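Local atomic coordinates of putative creatinine amidohydrolase (Bacteroides fragilis, PDB entry 3LUB), a protein that binds two zinc ions and, as a member of the creatininase superfamily, probably hydrolyses non-peptide carbon-nitrogen bonds in linear amides. Residues N3-S11 / L59-P70; A30-Y40 / H77-I88. All coordinates share one frame; numbering follows the deposited sequence.

Read from the N terminus, the chain makes two closures that cross one another. Residues 3-11, ahead of helix 13-16, are the first half of interaction 1, and the chain then runs through strand 23-28 to 30-40, the first half of interaction 2. Helix 42-62 and strand 66-68 bring 59-70 back to the N-terminal segment, closing interaction 1; only afterwards does 77-88 close interaction 2 on 30-40. One contact fastens the N-terminal loop to strand 66-68, one of the two outermost of the chain's sheet, the other joins two loops at the zinc site. Their centres lie about 30 Å apart, on opposite sides of the chain's centre, yet both reach the second subunit.

Interaction 1 of 2, residues N3-S11 / L59-P70; sequences NKEVDLSVS and LSRSGVRCMVMP
A single beta bridge, Asp7 with Val68, attaches the N-terminal loop to strand 66-68, an outermost strand of the chain's parallel sheet. Two backbone bonds make it: Val68 N donates to Val6 O (2.7 Å), and Leu8 N to Val68 O (2.9 Å). Side chains lock either end of this short pairing. At one end, the extended Glu5 crosses Arg65 at about a right angle in a salt bridge. Arg65 grips it side-on, NE and NH2 both converging on OE2; the NE bond, 2.8 Å to Glu5 OE2, lands on the lone pair turned away from OE1. Carboxylate and guanidinium are nearly coplanar, 17° apart, and Leu59 CD2 packs against the carboxylate carbon. At the other end Leu8, whose chi1 of -161° swings CG over beside the carbonyl carbon, splits its branches: CD1 meets CE of selenomethionine Met67 at 3.6 Å, while CD2 reaches Pro70 CD at 3.6 Å and lies alongside the Met69 side chain. The bends at chi2 and chi3 of Met67 lay SE against the backbone at Val6 and Leu8, 3.6 Å from Val6 O. A water lies within hydrogen-bonding distance of Asp7 OD1, Ser9 OG and Val68 O. Asp7 OD1 also accepts from His48 of helix 42-62, which with Val52 packs on Val68, while on its other edge strand 66-68 pairs with strand 23-28.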
loop_
_atom_site.group_PDB
_atom_site.type_symbol
_atom_site.label_atom_id
_atom_site.label_comp_id
_atom_site.label_asym_id
_atom_site.label_seq_id
_atom_site.Cartn_x
_atom_site.Cartn_y
_atom_site.Cartn_z
ATOM N N ASN F 3 -26.507 28.545 6.623
ATOM C CA ASN F 3 -25.510 29.189 7.486
ATOM C C ASN F 3 -24.076 28.989 6.966
ATOM O O ASN F 3 -23.447 27.949 7.204
ATOM C CB ASN F 3 -25.665 28.701 8.936
ATOM C CG ASN F 3 -24.931 29.581 9.935
ATOM O OD1 ASN F 3 -23.956 30.266 9.605
ATOM N ND2 ASN F 3 -25.375 29.535 11.175
ATOM N N LYS F 4 -23.571 30.006 6.258
ATOM C CA LYS F 4 -22.254 29.951 5.626
ATOM C C LYS F 4 -21.137 30.041 6.664
ATOM O O LYS F 4 -19.974 29.736 6.367
ATOM C CB LYS F 4 -22.078 31.078 4.584
ATOM C CG LYS F 4 -22.922 30.988 3.322
ATOM C CD LYS F 4 -22.471 32.059 2.263
ATOM C CE LYS F 4 -23.319 32.061 0.947
ATOM N NZ LYS F 4 -22.668 32.828 -0.199
ATOM N N GLU F 5 -21.476 30.462 7.880
ATOM C CA GLU F 5 -20.463 30.602 8.927
ATOM C C GLU F 5 -19.963 29.256 9.486
ATOM O O GLU F 5 -18.766 29.118 9.807
ATOM C CB GLU F 5 -20.971 31.484 10.066
ATOM C CG GLU F 5 -19.857 31.944 11.013
ATOM C CD GLU F 5 -20.281 33.106 11.924
ATOM O OE1 GLU F 5 -21.449 33.577 11.844
ATOM O OE2 GLU F 5 -19.430 33.557 12.714
ATOM N N VAL F 6 -20.869 28.284 9.576
ATOM C CA VAL F 6 -20.552 26.985 10.173
ATOM C C VAL F 6 -20.854 25.764 9.276
ATOM O O VAL F 6 -20.520 24.628 9.667
ATOM C CB VAL F 6 -21.301 26.804 11.524
ATOM C CG1 VAL F 6 -20.927 27.908 12.548
ATOM C CG2 VAL F 6 -22.778 26.754 11.300
ATOM N N ASP F 7 -21.475 25.963 8.099
ATOM C CA ASP F 7 -21.820 24.831 7.187
ATOM C C ASP F 7 -21.051 24.960 5.870
ATOM O O ASP F 7 -21.404 25.771 5.031
ATOM C CB ASP F 7 -23.315 24.808 6.951
ATOM C CG ASP F 7 -23.791 23.620 6.116
ATOM O OD1 ASP F 7 -23.003 22.715 5.760
ATOM O OD2 ASP F 7 -25.009 23.598 5.839
ATOM N N LEU F 8 -19.968 24.198 5.728
ATOM C CA LEU F 8 -19.089 24.326 4.573
ATOM C C LEU F 8 -19.785 23.971 3.261
ATOM O O LEU F 8 -19.422 24.499 2.207
ATOM C CB LEU F 8 -17.796 23.503 4.740
ATOM C CG LEU F 8 -16.664 23.956 3.805
ATOM C CD1 LEU F 8 -15.928 25.179 4.323
ATOM C CD2 LEU F 8 -15.670 22.842 3.491
ATOM N N SER F 9 -20.785 23.098 3.323
ATOM C CA SER F 9 -21.582 22.749 2.150
ATOM C C SER F 9 -22.274 23.931 1.440
ATOM O O SER F 9 -22.586 23.837 0.264
ATOM C CB SER F 9 -22.608 21.680 2.528
ATOM O OG SER F 9 -21.936 20.499 2.941
ATOM N N VAL F 10 -22.517 25.025 2.146
ATOM C CA VAL F 10 -23.084 26.217 1.546
ATOM C C VAL F 10 -22.149 27.444 1.616
ATOM O O VAL F 10 -22.500 28.500 1.107
ATOM C CB VAL F 10 -24.470 26.565 2.151
ATOM C CG1 VAL F 10 -25.490 25.432 1.902
ATOM C CG2 VAL F 10 -24.360 26.878 3.637
ATOM N N SER F 11 -20.962 27.295 2.210
ATOM C CA SER F 11 -20.089 28.431 2.511
ATOM C C SER F 11 -19.109 28.812 1.375
ATOM O O SER F 11 -18.953 28.095 0.400
ATOM C CB SER F 11 -19.311 28.141 3.772
ATOM O OG SER F 11 -18.650 29.307 4.235
ATOM N N LEU F 59 -21.925 28.595 19.069
ATOM C CA LEU F 59 -21.571 29.957 18.659
ATOM C C LEU F 59 -22.439 30.989 19.374
ATOM O O LEU F 59 -21.907 31.952 19.889
ATOM C CB LEU F 59 -21.701 30.145 17.152
ATOM C CG LEU F 59 -21.273 31.482 16.532
ATOM C CD1 LEU F 59 -19.792 31.833 16.826
ATOM C CD2 LEU F 59 -21.570 31.452 15.043
ATOM N N SER F 60 -23.760 30.797 19.402
ATOM C CA SER F 60 -24.630 31.807 19.987
ATOM C C SER F 60 -24.471 31.881 21.508
ATOM O O SER F 60 -24.543 32.966 22.095
ATOM C CB SER F 60 -26.093 31.565 19.622
ATOM O OG SER F 60 -26.632 30.444 20.331
ATOM N N ARG F 61 -24.213 30.729 22.118
ATOM C CA ARG F 61 -24.070 30.566 23.553
ATOM C C ARG F 61 -22.700 30.944 24.132
ATOM O O ARG F 61 -22.623 31.513 25.218
ATOM C CB ARG F 61 -24.348 29.088 23.842
ATOM C CG ARG F 61 -24.304 28.698 25.256
ATOM C CD ARG F 61 -25.053 27.380 25.452
ATOM N NE ARG F 61 -24.162 26.226 25.419
ATOM C CZ ARG F 61 -24.591 24.978 25.554
ATOM N NH1 ARG F 61 -25.885 24.737 25.705
ATOM N NH2 ARG F 61 -23.725 23.969 25.551
ATOM N N SER F 62 -21.615 30.613 23.434
ATOM C CA SER F 62 -20.253 30.825 23.969
ATOM C C SER F 62 -19.302 31.558 23.066
ATOM O O SER F 62 -18.167 31.809 23.452
ATOM C CB SER F 62 -19.582 29.479 24.280
ATOM O OG SER F 62 -20.421 28.651 25.064
ATOM N N GLY F 63 -19.706 31.858 21.844
ATOM C CA GLY F 63 -18.780 32.451 20.871
ATOM C C GLY F 63 -17.732 31.464 20.363
ATOM O O GLY F 63 -16.738 31.849 19.753
ATOM N N VAL F 64 -17.938 30.178 20.616
ATOM C CA VAL F 64 -17.046 29.155 20.101
ATOM C C VAL F 64 -17.529 28.822 18.692
ATOM O O VAL F 64 -18.689 28.488 18.508
ATOM C CB VAL F 64 -17.018 27.918 21.001
ATOM C CG1 VAL F 64 -16.330 26.756 20.281
ATOM C CG2 VAL F 64 -16.301 28.259 22.306
ATOM N N ARG F 65 -16.627 28.940 17.714
ATOM C CA ARG F 65 -16.960 28.804 16.294
ATOM C C ARG F 65 -16.368 27.550 15.681
ATOM O O ARG F 65 -15.136 27.411 15.623
ATOM C CB ARG F 65 -16.446 30.016 15.507
ATOM C CG ARG F 65 -17.042 30.065 14.104
ATOM C CD ARG F 65 -16.483 31.196 13.255
ATOM N NE ARG F 65 -17.062 32.475 13.629
ATOM C CZ ARG F 65 -16.469 33.410 14.368
ATOM N NH1 ARG F 65 -15.257 33.252 14.851
ATOM N NH2 ARG F 65 -17.114 34.535 14.618
ATOM N N CYS F 66 -17.251 26.677 15.185
ATOM C CA CYS F 66 -16.871 25.412 14.597
ATOM C C CYS F 66 -17.255 25.378 13.118
ATOM O O CYS F 66 -18.220 26.028 12.685
ATOM C CB CYS F 66 -17.548 24.280 15.356
ATOM S SG CYS F 66 -17.260 24.362 17.169
HETATM N N MSE F 67 -16.485 24.644 12.333
HETATM C CA MSE F 67 -16.849 24.425 10.939
HETATM C C MSE F 67 -17.333 23.016 10.764
HETATM O O MSE F 67 -16.607 22.072 11.077
HETATM C CB MSE F 67 -15.642 24.636 10.034
HETATM C CG MSE F 67 -15.948 24.554 8.531
HETATM SE SE MSE F 67 -17.514 25.572 7.941
HETATM C CE MSE F 67 -16.676 27.208 7.218
ATOM N N VAL F 68 -18.507 22.860 10.165
ATOM C CA VAL F 68 -18.970 21.551 9.734
ATOM C C VAL F 68 -18.597 21.286 8.280
ATOM O O VAL F 68 -19.046 21.980 7.365
ATOM C CB VAL F 68 -20.469 21.376 9.954
ATOM C CG1 VAL F 68 -20.924 19.918 9.580
ATOM C CG2 VAL F 68 -20.818 21.706 11.382
HETATM N N MSE F 69 -17.744 20.282 8.092
HETATM C CA MSE F 69 -17.272 19.906 6.799
HETATM C C MSE F 69 -18.350 19.132 5.964
HETATM O O MSE F 69 -19.395 18.712 6.485
HETATM C CB MSE F 69 -16.001 19.060 6.937
HETATM C CG MSE F 69 -14.853 19.711 7.669
HETATM SE SE MSE F 69 -14.064 21.220 6.725
HETATM C CE MSE F 69 -13.312 20.232 5.053
ATOM N N PRO F 70 -18.117 19.006 4.647
ATOM C CA PRO F 70 -19.048 18.183 3.885
ATOM C C PRO F 70 -19.057 16.731 4.381
ATOM O O PRO F 70 -18.011 16.166 4.684
ATOM C CB PRO F 70 -18.514 18.298 2.453
ATOM C CG PRO F 70 -17.751 19.576 2.445
ATOM C CD PRO F 70 -17.077 19.588 3.775
HETATM O O HOH W 1 -21.169 20.597 5.464
#

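Interaction 2 of 2, residues A30-Y40 / H77-I88. With ZN (zinc ion), chain B; ZN (zinc ion), chain C; EDO (1,2-ethanediol), chain D.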
loop_
_atom_site.group_PDB
_atom_site.type_symbol
_atom_site.label_atom_id
_atom_site.label_comp_id
_atom_site.label_asym_id
_atom_site.label_seq_id
_atom_site.Cartn_x
_atom_site.Cartn_y
_atom_site.Cartn_z
ATOM N N ALA F 30 -22.599 7.154 4.935
ATOM C CA ALA F 30 -22.637 5.944 4.125
ATOM C C ALA F 30 -23.602 6.221 2.982
ATOM O O ALA F 30 -24.451 7.113 3.097
ATOM C CB ALA F 30 -23.129 4.715 4.958
ATOM N N THR F 31 -23.454 5.450 1.901
ATOM C CA THR F 31 -24.381 5.391 0.777
ATOM C C THR F 31 -25.015 3.969 0.828
ATOM O O THR F 31 -24.400 2.954 0.452
ATOM C CB THR F 31 -23.632 5.720 -0.534
ATOM O OG1 THR F 31 -22.919 6.967 -0.366
ATOM C CG2 THR F 31 -24.575 5.786 -1.779
ATOM N N GLU F 32 -26.251 3.910 1.315
ATOM C CA GLU F 32 -26.798 2.700 1.913
ATOM C C GLU F 32 -28.314 2.728 1.897
ATOM O O GLU F 32 -28.908 3.675 2.383
ATOM C CB GLU F 32 -26.334 2.587 3.370
ATOM C CG GLU F 32 -26.687 1.276 4.060
ATOM C CD GLU F 32 -26.408 1.282 5.546
ATOM O OE1 GLU F 32 -26.430 2.390 6.138
ATOM O OE2 GLU F 32 -26.186 0.194 6.132
ATOM N N PRO F 33 -28.941 1.677 1.357
ATOM C CA PRO F 33 -30.392 1.580 1.440
ATOM C C PRO F 33 -30.869 1.551 2.920
ATOM O O PRO F 33 -30.228 0.922 3.762
ATOM C CB PRO F 33 -30.706 0.255 0.754
ATOM C CG PRO F 33 -29.475 -0.143 0.016
ATOM C CD PRO F 33 -28.338 0.532 0.665
ATOM N N HIS F 34 -31.970 2.253 3.181
ATOM C CA HIS F 34 -32.575 2.395 4.494
ATOM C C HIS F 34 -34.040 2.005 4.450
ATOM O O HIS F 34 -34.897 2.864 4.289
ATOM C CB HIS F 34 -32.445 3.845 4.934
ATOM C CG HIS F 34 -31.132 4.127 5.583
ATOM N ND1 HIS F 34 -29.940 4.160 4.877
ATOM C CD2 HIS F 34 -30.814 4.312 6.883
ATOM C CE1 HIS F 34 -28.952 4.411 5.718
ATOM N NE2 HIS F 34 -29.456 4.498 6.942
ATOM N N ASN F 35 -34.331 0.715 4.574
ATOM C CA ASN F 35 -35.674 0.222 4.311
ATOM C C ASN F 35 -36.056 0.703 2.897
ATOM O O ASN F 35 -35.187 0.968 2.087
ATOM C CB ASN F 35 -36.609 0.753 5.396
ATOM C CG ASN F 35 -37.912 -0.024 5.519
ATOM O OD1 ASN F 35 -38.626 -0.206 4.535
ATOM N ND2 ASN F 35 -38.250 -0.432 6.745
ATOM N N LEU F 36 -37.345 0.878 2.610
ATOM C CA LEU F 36 -37.773 1.351 1.311
ATOM C C LEU F 36 -38.004 2.824 1.290
ATOM O O LEU F 36 -38.135 3.398 0.226
ATOM C CB LEU F 36 -39.057 0.610 0.873
ATOM C CG LEU F 36 -39.036 -0.934 0.830
ATOM C CD1 LEU F 36 -40.459 -1.459 0.686
ATOM C CD2 LEU F 36 -38.149 -1.455 -0.296
ATOM N N HIS F 37 -38.023 3.466 2.445
ATOM C CA HIS F 37 -38.621 4.807 2.557
ATOM C C HIS F 37 -37.639 5.934 2.881
ATOM O O HIS F 37 -37.960 7.112 2.656
ATOM C CB HIS F 37 -39.730 4.801 3.604
ATOM C CG HIS F 37 -39.238 4.563 4.993
ATOM N ND1 HIS F 37 -38.490 3.458 5.334
ATOM C CD2 HIS F 37 -39.379 5.292 6.124
ATOM C CE1 HIS F 37 -38.185 3.525 6.620
ATOM N NE2 HIS F 37 -38.709 4.630 7.118
ATOM N N LEU F 38 -36.446 5.604 3.388
ATOM C CA LEU F 38 -35.500 6.659 3.741
ATOM C C LEU F 38 -34.440 6.817 2.652
ATOM O O LEU F 38 -34.156 5.869 1.914
ATOM C CB LEU F 38 -34.846 6.368 5.073
ATOM C CG LEU F 38 -35.686 6.615 6.325
ATOM C CD1 LEU F 38 -35.013 5.845 7.498
ATOM C CD2 LEU F 38 -35.842 8.117 6.558
ATOM N N PRO F 39 -33.845 8.005 2.578
ATOM C CA PRO F 39 -32.798 8.260 1.608
ATOM C C PRO F 39 -31.538 7.405 1.772
ATOM O O PRO F 39 -31.102 7.109 2.913
ATOM C CB PRO F 39 -32.447 9.738 1.812
ATOM C CG PRO F 39 -33.358 10.259 2.840
ATOM C CD PRO F 39 -34.156 9.190 3.413
ATOM N N TYR F 40 -30.956 7.060 0.616
ATOM C CA TYR F 40 -29.617 6.439 0.526
ATOM C C TYR F 40 -28.557 7.183 1.307
ATOM O O TYR F 40 -27.628 6.569 1.819
ATOM C CB TYR F 40 -29.139 6.321 -0.928
ATOM C CG TYR F 40 -29.630 5.084 -1.638
ATOM C CD1 TYR F 40 -30.883 5.040 -2.195
ATOM C CD2 TYR F 40 -28.816 3.959 -1.772
ATOM C CE1 TYR F 40 -31.323 3.890 -2.863
ATOM C CE2 TYR F 40 -29.252 2.822 -2.420
ATOM C CZ TYR F 40 -30.499 2.788 -2.962
ATOM O OH TYR F 40 -30.940 1.655 -3.647
ATOM N N HIS F 77 -19.706 -1.550 5.076
ATOM C CA HIS F 77 -20.972 -2.300 5.029
ATOM C C HIS F 77 -20.830 -3.796 5.207
ATOM O O HIS F 77 -19.710 -4.323 5.233
ATOM C CB HIS F 77 -21.694 -1.967 3.726
ATOM C CG HIS F 77 -22.140 -0.556 3.701
ATOM N ND1 HIS F 77 -23.070 -0.078 4.593
ATOM C CD2 HIS F 77 -21.684 0.515 3.019
ATOM C CE1 HIS F 77 -23.223 1.219 4.406
ATOM N NE2 HIS F 77 -22.392 1.604 3.459
ATOM N N ASN F 78 -21.981 -4.461 5.374
ATOM C CA ASN F 78 -22.001 -5.861 5.742
ATOM C C ASN F 78 -22.210 -6.774 4.561
ATOM O O ASN F 78 -22.667 -6.348 3.495
ATOM C CB ASN F 78 -23.142 -6.142 6.751
ATOM C CG ASN F 78 -22.818 -5.709 8.143
ATOM O OD1 ASN F 78 -22.027 -4.807 8.344
ATOM N ND2 ASN F 78 -23.463 -6.329 9.122
ATOM N N PRO F 79 -21.951 -8.069 4.780
ATOM C CA PRO F 79 -22.322 -9.042 3.775
ATOM C C PRO F 79 -23.813 -8.968 3.406
ATOM O O PRO F 79 -24.675 -8.790 4.271
ATOM C CB PRO F 79 -21.985 -10.381 4.443
ATOM C CG PRO F 79 -20.953 -10.042 5.477
ATOM C CD PRO F 79 -21.341 -8.697 5.974
ATOM N N GLY F 80 -24.095 -9.079 2.116
ATOM C CA GLY F 80 -25.444 -8.948 1.604
ATOM C C GLY F 80 -25.874 -7.526 1.260
ATOM O O GLY F 80 -26.853 -7.368 0.542
ATOM N N GLN F 81 -25.188 -6.511 1.778
ATOM C CA GLN F 81 -25.534 -5.117 1.470
ATOM C C GLN F 81 -24.914 -4.615 0.183
ATOM O O GLN F 81 -25.480 -3.744 -0.467
ATOM C CB GLN F 81 -25.088 -4.145 2.561
ATOM C CG GLN F 81 -25.878 -4.207 3.881
ATOM C CD GLN F 81 -25.542 -3.051 4.804
ATOM O OE1 GLN F 81 -24.466 -2.994 5.401
ATOM N NE2 GLN F 81 -26.466 -2.111 4.910
ATOM N N ARG F 82 -23.722 -5.096 -0.144
ATOM C CA ARG F 82 -23.014 -4.627 -1.318
ATOM C C ARG F 82 -23.794 -4.937 -2.621
ATOM O O ARG F 82 -23.755 -4.162 -3.573
ATOM C CB ARG F 82 -21.622 -5.267 -1.308
ATOM C CG ARG F 82 -20.616 -4.691 -2.283
ATOM C CD ARG F 82 -19.240 -5.368 -2.135
ATOM N NE ARG F 82 -19.266 -6.832 -2.294
ATOM C CZ ARG F 82 -18.213 -7.575 -2.674
ATOM N NH1 ARG F 82 -17.037 -7.035 -2.956
ATOM N NH2 ARG F 82 -18.337 -8.890 -2.799
ATOM N N GLU F 83 -24.517 -6.056 -2.639
ATOM C CA GLU F 83 -25.340 -6.452 -3.763
ATOM C C GLU F 83 -26.627 -5.618 -3.915
ATOM O O GLU F 83 -27.282 -5.673 -4.955
ATOM C CB GLU F 83 -25.695 -7.944 -3.655
ATOM C CG GLU F 83 -26.736 -8.281 -2.579
ATOM C CD GLU F 83 -26.732 -9.759 -2.171
ATOM O OE1 GLU F 83 -25.874 -10.151 -1.340
ATOM O OE2 GLU F 83 -27.590 -10.524 -2.670
ATOM N N LEU F 84 -26.995 -4.835 -2.902
ATOM C CA LEU F 84 -28.164 -3.966 -3.053
ATOM C C LEU F 84 -27.768 -2.769 -3.926
ATOM O O LEU F 84 -26.711 -2.176 -3.714
ATOM C CB LEU F 84 -28.704 -3.509 -1.692
ATOM C CG LEU F 84 -29.282 -4.542 -0.714
ATOM C CD1 LEU F 84 -29.501 -3.909 0.683
ATOM C CD2 LEU F 84 -30.576 -5.242 -1.214
ATOM N N PRO F 85 -28.623 -2.393 -4.887
ATOM C CA PRO F 85 -28.241 -1.390 -5.859
ATOM C C PRO F 85 -27.853 -0.056 -5.228
ATOM O O PRO F 85 -28.573 0.472 -4.378
ATOM C CB PRO F 85 -29.479 -1.257 -6.753
ATOM C CG PRO F 85 -30.614 -1.788 -5.930
ATOM C CD PRO F 85 -30.021 -2.835 -5.069
ATOM N N PHE F 86 -26.691 0.438 -5.660
ATOM C CA PHE F 86 -26.125 1.728 -5.304
ATOM C C PHE F 86 -25.552 1.824 -3.892
ATOM O O PHE F 86 -25.150 2.885 -3.470
ATOM C CB PHE F 86 -27.127 2.851 -5.556
ATOM C CG PHE F 86 -27.835 2.730 -6.864
ATOM C CD1 PHE F 86 -27.115 2.670 -8.041
ATOM C CD2 PHE F 86 -29.218 2.627 -6.917
ATOM C CE1 PHE F 86 -27.760 2.535 -9.243
ATOM C CE2 PHE F 86 -29.854 2.496 -8.102
ATOM C CZ PHE F 86 -29.132 2.463 -9.275
ATOM N N CYS F 87 -25.493 0.706 -3.184
ATOM C CA CYS F 87 -24.823 0.662 -1.889
ATOM C C CYS F 87 -23.317 0.542 -2.171
ATOM O O CYS F 87 -22.923 -0.279 -3.018
ATOM C CB CYS F 87 -25.340 -0.521 -1.090
ATOM S SG CYS F 87 -24.538 -0.735 0.444
ATOM N N ILE F 88 -22.499 1.374 -1.531
ATOM C CA ILE F 88 -21.072 1.399 -1.802
ATOM C C ILE F 88 -20.272 0.985 -0.561
ATOM O O ILE F 88 -20.171 1.771 0.399
ATOM C CB ILE F 88 -20.554 2.817 -2.277
ATOM C CG1 ILE F 88 -21.306 3.303 -3.537
ATOM C CG2 ILE F 88 -19.072 2.760 -2.535
ATOM C CD1 ILE F 88 -21.392 2.246 -4.752
HETATM ZN ZN ZN B . -25.958 2.936 8.271
HETATM ZN ZN ZN C . -28.688 4.949 8.925
HETATM C C1 EDO D . -20.459 7.687 -2.946
HETATM O O1 EDO D . -21.790 8.098 -2.609
HETATM C C2 EDO D . -19.945 8.597 -4.054
HETATM O O2 EDO D . -20.625 8.308 -5.291
HETATM O O HOH W 2 -21.382 3.557 1.940
HETATM O O HOH W 3 -29.270 -1.848 3.755
HETATM O O HOH W 4 -27.887 3.221 9.782
#
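At the two-zinc centre of this creatininase-family protein, loop 30-40 begins its contact with 77-88 at Ala30, whose CB sits at the edge of the His77 ring. Thr31 follows: its carbonyl O accepts from Ile88 N (3.2 Å) and also receives a CA-H contact from Cys87, while its N and His77 NE2 share a water with Ile88 O. Glu32 comes next. Its chain, CG anti to the backbone N (chi1 -172°) and extended beyond, runs obliquely past His77 and divides the carboxylate's work: OE1 binds one zinc ion at 2.2 Å, and OE2 takes a nearly straight bond (166°) from Gln81 NE2 at 2.6 Å, on the lone pair away from OE1. Gln81 is thus a second-shell residue holding a metal ligand, its own OE1 fixed by Asn78 N. Pro33 wedges CG against Leu84 CD1 and CD against Cys87 CB. His34 turns back so that ND1 donates to Glu32 O (2.7 Å), leaving NE2 to bind the second zinc ion. Asp43 bridges both metals, His120 and Glu168 complete the protein ligands, and a single water is bound to both ions, more closely to the one held by His34. Tyr40 closes the segment beside the type II turn 84-87: its CE2 packs on Phe86 CB, and its hydroxyl OH donates to Pro85 O at 2.7 Å, tilted 26° from the carbonyl plane.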